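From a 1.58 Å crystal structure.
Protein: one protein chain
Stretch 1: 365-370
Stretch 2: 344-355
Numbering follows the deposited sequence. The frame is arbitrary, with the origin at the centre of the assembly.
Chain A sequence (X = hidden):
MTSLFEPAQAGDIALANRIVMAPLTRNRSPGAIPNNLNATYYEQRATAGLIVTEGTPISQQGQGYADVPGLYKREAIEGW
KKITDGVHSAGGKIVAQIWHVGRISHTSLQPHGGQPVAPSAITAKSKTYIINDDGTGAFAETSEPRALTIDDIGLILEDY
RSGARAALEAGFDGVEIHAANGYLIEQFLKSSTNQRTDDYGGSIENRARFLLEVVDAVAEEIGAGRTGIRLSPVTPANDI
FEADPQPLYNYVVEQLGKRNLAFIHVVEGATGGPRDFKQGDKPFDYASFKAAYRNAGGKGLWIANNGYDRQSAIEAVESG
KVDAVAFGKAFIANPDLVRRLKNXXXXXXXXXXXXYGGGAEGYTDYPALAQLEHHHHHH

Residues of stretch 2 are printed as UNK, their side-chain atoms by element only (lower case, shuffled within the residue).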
ATOM      1  N   ASP A 365       6.856 -21.860  -1.355  1.00 21.38           N
ATOM      2  CA  ASP A 365       7.354 -23.007  -2.101  1.00 20.03           C
ATOM      3  C   ASP A 365       7.513 -22.730  -3.585  1.00 20.30           C
ATOM      4  O   ASP A 365       7.692 -23.673  -4.358  1.00 23.79           O
ATOM      5  CB  ASP A 365       6.446 -24.223  -1.893  1.00 21.74           C
ATOM      6  CG  ASP A 365       5.073 -24.040  -2.514  1.00 21.86           C
ATOM      7  OD1 ASP A 365       4.700 -22.893  -2.834  1.00 26.61           O
ATOM      8  OD2 ASP A 365       4.382 -25.061  -2.690  1.00 27.02           O
ATOM      9  N   TYR A 366       7.442 -21.472  -4.016  1.00 19.63           N
ATOM     10  CA  TYR A 366       7.853 -21.185  -5.380  1.00 21.02           C
ATOM     11  C   TYR A 366       9.374 -21.267  -5.472  1.00 25.58           C
ATOM     12  O   TYR A 366      10.070 -20.670  -4.644  1.00 24.12           O
ATOM     13  CB  TYR A 366       7.414 -19.810  -5.804  1.00 19.73           C
ATOM     14  CG  TYR A 366       5.957 -19.590  -6.064  1.00 18.86           C
ATOM     15  CD1 TYR A 366       5.415 -19.838  -7.316  1.00 21.48           C
ATOM     16  CD2 TYR A 366       5.129 -19.025  -5.087  1.00 19.69           C
ATOM     17  CE1 TYR A 366       4.079 -19.577  -7.588  1.00 21.73           C
ATOM     18  CE2 TYR A 366       3.792 -18.749  -5.359  1.00 18.38           C
ATOM     19  CZ  TYR A 366       3.269 -19.033  -6.614  1.00 23.33           C
ATOM     20  OH  TYR A 366       1.933 -18.761  -6.918  1.00 23.45           O
ATOM     21  N   PRO A 367       9.921 -21.944  -6.468  1.00 22.35           N
ATOM     22  CA  PRO A 367      11.362 -22.184  -6.498  1.00 27.62           C
ATOM     23  C   PRO A 367      12.162 -20.999  -7.007  1.00 27.80           C
ATOM     24  O   PRO A 367      11.722 -20.226  -7.865  1.00 27.93           O
ATOM     25  CB  PRO A 367      11.494 -23.373  -7.455  1.00 29.67           C
ATOM     26  CG  PRO A 367      10.355 -23.215  -8.378  1.00 33.27           C
ATOM     27  CD  PRO A 367       9.224 -22.681  -7.533  1.00 26.90           C
ATOM     28  N   ALA A 368      13.355 -20.869  -6.443  1.00 25.97           N
ATOM     29  CA  ALA A 368      14.377 -20.004  -7.000  1.00 32.75           C
ATOM     30  C   ALA A 368      15.149 -20.751  -8.084  1.00 32.77           C
ATOM     31  O   ALA A 368      15.035 -21.966  -8.251  1.00 36.13           O
ATOM     32  CB  ALA A 368      15.317 -19.509  -5.901  1.00 31.79           C
ATOM     33  N   LEU A 369      15.940 -19.999  -8.838  1.00 30.20           N
ATOM     34  CA  LEU A 369      16.817 -20.603  -9.825  1.00 29.66           C
ATOM     35  C   LEU A 369      17.879 -21.471  -9.146  1.00 35.13           C
ATOM     36  O   LEU A 369      18.235 -21.271  -7.979  1.00 37.04           O
ATOM     37  CB  LEU A 369      17.507 -19.524 -10.661  1.00 32.40           C
ATOM     38  CG  LEU A 369      16.669 -18.628 -11.571  1.00 39.22           C
ATOM     39  CD1 LEU A 369      17.532 -17.480 -12.072  1.00 41.98           C
ATOM     40  CD2 LEU A 369      16.081 -19.406 -12.742  1.00 40.10           C
ATOM     41  N   ALA A 370      18.411 -22.417  -9.909  1.00 50.24           N
ATOM     42  CA  ALA A 370      19.508 -23.263  -9.444  1.00 63.33           C
ATOM     43  C   ALA A 370      20.557 -22.447  -8.691  1.00 62.22           C
ATOM     44  O   ALA A 370      21.054 -21.437  -9.197  1.00 63.27           O
ATOM     45  CB  ALA A 370      20.151 -23.984 -10.620  1.00 61.52           C
ATOM     46  N   UNK A 344      17.735 -12.325 -17.579  1.00 31.85           N
ATOM     47  CA  UNK A 344      16.711 -12.583 -18.588  1.00 34.80           C
ATOM     48  C   UNK A 344      16.293 -14.050 -18.558  1.00 32.29           C
ATOM     49  O   UNK A 344      16.131 -14.695 -19.593  1.00 34.43           O
ATOM     50  c   UNK A 344      17.185 -12.172 -19.984  1.00 35.96           C
ATOM     51  c   UNK A 344      16.046 -12.070 -20.979  1.00 50.35           C
ATOM     52  o   UNK A 344      16.306 -12.142 -22.198  1.00 60.11           O
ATOM     53  o   UNK A 344      14.884 -11.931 -20.541  1.00 47.21           O
ATOM     54  N   UNK A 345      16.118 -14.576 -17.360  1.00 31.87           N
ATOM     55  CA  UNK A 345      15.725 -15.965 -17.193  1.00 35.13           C
ATOM     56  C   UNK A 345      14.209 -16.083 -17.202  1.00 32.87           C
ATOM     57  O   UNK A 345      13.507 -15.112 -16.925  1.00 30.65           O
ATOM     58  c   UNK A 345      16.273 -16.507 -15.876  1.00 37.50           C
ATOM     59  N   UNK A 346      13.667 -17.266 -17.490  1.00 32.94           N
ATOM     60  CA  UNK A 346      12.209 -17.435 -17.430  1.00 35.34           C
ATOM     61  C   UNK A 346      11.680 -17.246 -16.014  1.00 29.24           C
ATOM     62  O   UNK A 346      12.388 -17.454 -15.029  1.00 32.53           O
ATOM     63  c   UNK A 346      13.246 -19.233 -18.631  1.00 48.48           C
ATOM     64  c   UNK A 346      11.998 -18.877 -17.913  1.00 39.22           C
ATOM     65  c   UNK A 346      14.340 -18.493 -17.946  1.00 39.42           C
ATOM     66  N   UNK A 347      10.419 -16.832 -15.926  1.00 28.58           N
ATOM     67  CA  UNK A 347       9.750 -16.592 -14.655  1.00 28.87           C
ATOM     68  C   UNK A 347       8.769 -17.715 -14.351  1.00 31.90           C
ATOM     69  O   UNK A 347       8.189 -18.316 -15.256  1.00 34.91           O
ATOM     70  c   UNK A 347      11.097 -13.951 -14.084  1.00 33.12           C
ATOM     71  c   UNK A 347       9.891 -14.050 -15.016  1.00 36.57           C
ATOM     72  c   UNK A 347       9.047 -12.790 -14.939  1.00 45.52           C
ATOM     73  c   UNK A 347       9.015 -15.257 -14.690  1.00 23.14           C
ATOM     74  N   UNK A 348       8.591 -18.001 -13.062  1.00 25.65           N
ATOM     75  CA  UNK A 348       7.501 -18.869 -12.647  1.00 26.45           C
ATOM     76  C   UNK A 348       6.175 -18.138 -12.829  1.00 24.16           C
ATOM     77  O   UNK A 348       6.099 -16.917 -12.687  1.00 25.06           O
ATOM     78  n   UNK A 348       9.470 -19.673  -9.705  1.00 25.80           N
ATOM     79  c   UNK A 348       8.884 -20.015 -10.835  1.00 28.06           C
ATOM     80  c   UNK A 348       7.619 -19.255 -11.168  1.00 27.60           C
ATOM     81  o   UNK A 348       9.314 -20.921 -11.553  1.00 30.82           O
ATOM     82  N   UNK A 349       5.116 -18.907 -13.090  1.00 28.39           N
ATOM     83  CA  UNK A 349       3.766 -18.360 -13.218  1.00 29.38           C
ATOM     84  C   UNK A 349       3.061 -18.322 -11.853  1.00 25.81           C
ATOM     85  O   UNK A 349       3.137 -19.295 -11.085  1.00 26.22           O
ATOM     86  c   UNK A 349       2.940 -19.203 -14.183  1.00 51.44           C
ATOM     87  N   UNK A 350       2.352 -17.244 -11.513  1.00 24.21           N
ATOM     88  CA  UNK A 350       1.636 -17.216 -10.234  1.00 21.90           C
ATOM     89  C   UNK A 350       0.434 -18.153 -10.240  1.00 27.94           C
ATOM     90  O   UNK A 350      -0.218 -18.366 -11.265  1.00 31.47           O
ATOM     91  c   UNK A 350       2.160 -15.993 -12.260  1.00 27.75           C
ATOM     92  c   UNK A 350       1.872 -15.010 -11.182  1.00 31.57           C
ATOM     93  c   UNK A 350       1.191 -15.749 -10.094  1.00 27.00           C
ATOM     94  N   UNK A 351       0.142 -18.712  -9.066  1.00 22.45           N
ATOM     95  CA  UNK A 351      -1.013 -19.583  -8.849  1.00 21.13           C
ATOM     96  C   UNK A 351      -2.078 -18.789  -8.092  1.00 28.12           C
ATOM     97  O   UNK A 351      -2.040 -18.684  -6.860  1.00 23.55           O
ATOM     98  c   UNK A 351      -0.593 -20.839  -8.092  1.00 28.73           C
ATOM     99  o   UNK A 351      -2.273 -21.943  -6.773  1.00 43.99           O
ATOM    100  n   UNK A 351      -2.153 -22.490  -8.952  1.00 41.50           N
ATOM    101  c   UNK A 351      -1.747 -21.812  -7.881  1.00 32.55           C
ATOM    102  N   UNK A 352      -3.031 -18.218  -8.831  1.00 23.52           N
ATOM    103  CA  UNK A 352      -4.028 -17.352  -8.208  1.00 21.85           C
ATOM    104  C   UNK A 352      -4.804 -18.021  -7.079  1.00 20.75           C
ATOM    105  O   UNK A 352      -5.103 -17.336  -6.081  1.00 22.64           O
ATOM    106  o   UNK A 352      -7.537 -17.138  -8.066  1.00 57.31           O
ATOM    107  n   UNK A 352      -7.546 -15.059  -7.212  1.00 66.53           N
ATOM    108  c   UNK A 352      -5.000 -16.829  -9.276  1.00 30.67           C
ATOM    109  c   UNK A 352      -7.049 -16.009  -8.000  1.00 54.06           C
ATOM    110  c   UNK A 352      -5.829 -15.628  -8.828  1.00 42.78           C
ATOM    111  N   UNK A 353      -5.161 -19.303  -7.154  1.00 23.99           N
ATOM    112  CA  UNK A 353      -5.938 -19.918  -6.062  1.00 20.76           C
ATOM    113  C   UNK A 353      -5.246 -19.923  -4.714  1.00 25.27           C
ATOM    114  O   UNK A 353      -5.924 -20.136  -3.702  1.00 27.57           O
ATOM    115  c   UNK A 353      -6.168 -21.347  -6.557  1.00 29.15           C
ATOM    116  c   UNK A 353      -6.108 -21.240  -8.037  1.00 32.97           C
ATOM    117  c   UNK A 353      -5.092 -20.178  -8.338  1.00 35.37           C
ATOM    118  N   UNK A 354      -3.922 -19.754  -4.660  1.00 19.76           N
ATOM    119  CA  UNK A 354      -3.215 -19.706  -3.386  1.00 18.76           C
ATOM    120  C   UNK A 354      -2.727 -18.301  -3.052  1.00 22.69           C
ATOM    121  O   UNK A 354      -1.880 -18.125  -2.168  1.00 19.12           O
ATOM    122  c   UNK A 354      -2.058 -20.718  -3.375  1.00 24.44           C
ATOM    123  c   UNK A 354      -2.595 -22.142  -3.361  1.00 25.68           C
ATOM    124  o   UNK A 354      -1.218 -20.541  -4.525  1.00 23.57           O
ATOM    125  N   UNK A 355      -3.266 -17.276  -3.717  1.00 18.79           N
ATOM    126  CA  UNK A 355      -2.891 -15.912  -3.349  1.00 16.59           C
ATOM    127  C   UNK A 355      -3.291 -15.606  -1.910  1.00 20.87           C
ATOM    128  O   UNK A 355      -2.506 -15.013  -1.157  1.00 17.19           O
ATOM    129  c   UNK A 355      -3.543 -14.878  -4.275  1.00 18.26           C
ATOM    130  c   UNK A 355      -2.787 -13.614  -7.778  1.00 19.56           C
ATOM    131  c   UNK A 355      -1.703 -14.395  -8.159  1.00 23.52           C
ATOM    132  c   UNK A 355      -1.794 -15.487  -6.021  1.00 17.01           C
ATOM    133  c   UNK A 355      -2.882 -14.722  -5.637  1.00 16.71           C
ATOM    134  c   UNK A 355      -1.207 -15.329  -7.277  1.00 21.00           C
ATOM    135  c   UNK A 355      -3.369 -13.784  -6.526  1.00 18.61           C
TER
HETATM  136  O   HOH W   1       0.217 -18.149  -4.922  1.00 19.54           O

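Position 344 carries two carbons, the second bearing two oxygens: Asp 344. It lies out of reach of stretch 1. Its positive phi of 58° belongs to a Schellman motif, in which the chain leaves the preceding helix; a charged carboxylate is at ease at this exposed place.

At 345 a single carbon forms the side chain, pointing toward stretch 1, and the residue is Ala 345. Its CB lies 4.1 Å from CD1 of Leu 369, an apolar contact that a methyl group makes without any polar group to satisfy. Position 346 has three carbons closing a ring onto the backbone nitrogen, which defines Pro 346; its phi of -64° suits the extended chain here. Position 347 has four side-chain carbons, forked at the second, and none touches stretch 1; this is Leu 347. Its CA-to-CB bond points away, so the contact leaves room for a branched chain.

Position 348 has two carbons, the second carrying one oxygen and one nitrogen, and its CA-to-CB bond points toward stretch 1. This is Asn 348. An amide supplies the donor needed here: ND2 of Asn 348 gives a hydrogen bond to O of Pro 367 at 3.0 Å, and lies 3.7 Å from CD of the same proline.

Position 349 has a lone carbon, its CA-to-CB bond pointing away: Ala 349. The backbone makes the contact, O of Ala 349 lying 3.6 Å from CE1 of Tyr 366, at the edge of the ring, so a small methyl suffices. Position 350 again closes three carbons onto its nitrogen. It is Pro 350, with CA 3.7 Å from OH of Tyr 366; its phi of -71° is one a proline ring readily holds.

Position 351 shows two carbons, the second with one oxygen and one nitrogen. In Asn 351, CB points toward stretch 1, 3.5 Å from OH of Tyr 366, but the amide end leads away, within reach of the hydroxyl at 354. N of Asn 351 donates to OH of Tyr 366 at 2.8 Å, with an angle of 162°.

Position 352 has three carbons, the third carrying one oxygen and one nitrogen, and touches nothing on stretch 1: Gln 352. Its CA-to-CB bond points away, and its polar amide suits an exposed site. The ring at 353 gives Pro 353, whose phi of -61° fits the short 3-10 segment they form. At 354 one carbon bears an oxygen and a carbon, hence Thr 354. N of Thr 354 donates to O of Asn 351 at 3.1 Å, and the hydroxyl can accept: OG1 of Thr 354 takes a hydrogen bond from the O of water 1 at 2.8 Å. Position 355 has one carbon followed by a six-carbon ring: Phe 355, buried as an aromatic side chain can be.

The two stretches run nearly antiparallel. Tyr 366 reaches across to Asn 351 N, and the water, its O 2.7 Å from OH of Tyr 366, links that hydroxyl to Thr 354. Asn 348 secures the backbone at Pro 367, and the contact between Leu 369 and Ala 345 adds an apolar touch farther along.

Stretch 2, residues 344-355: DAPLNAPNQPTF
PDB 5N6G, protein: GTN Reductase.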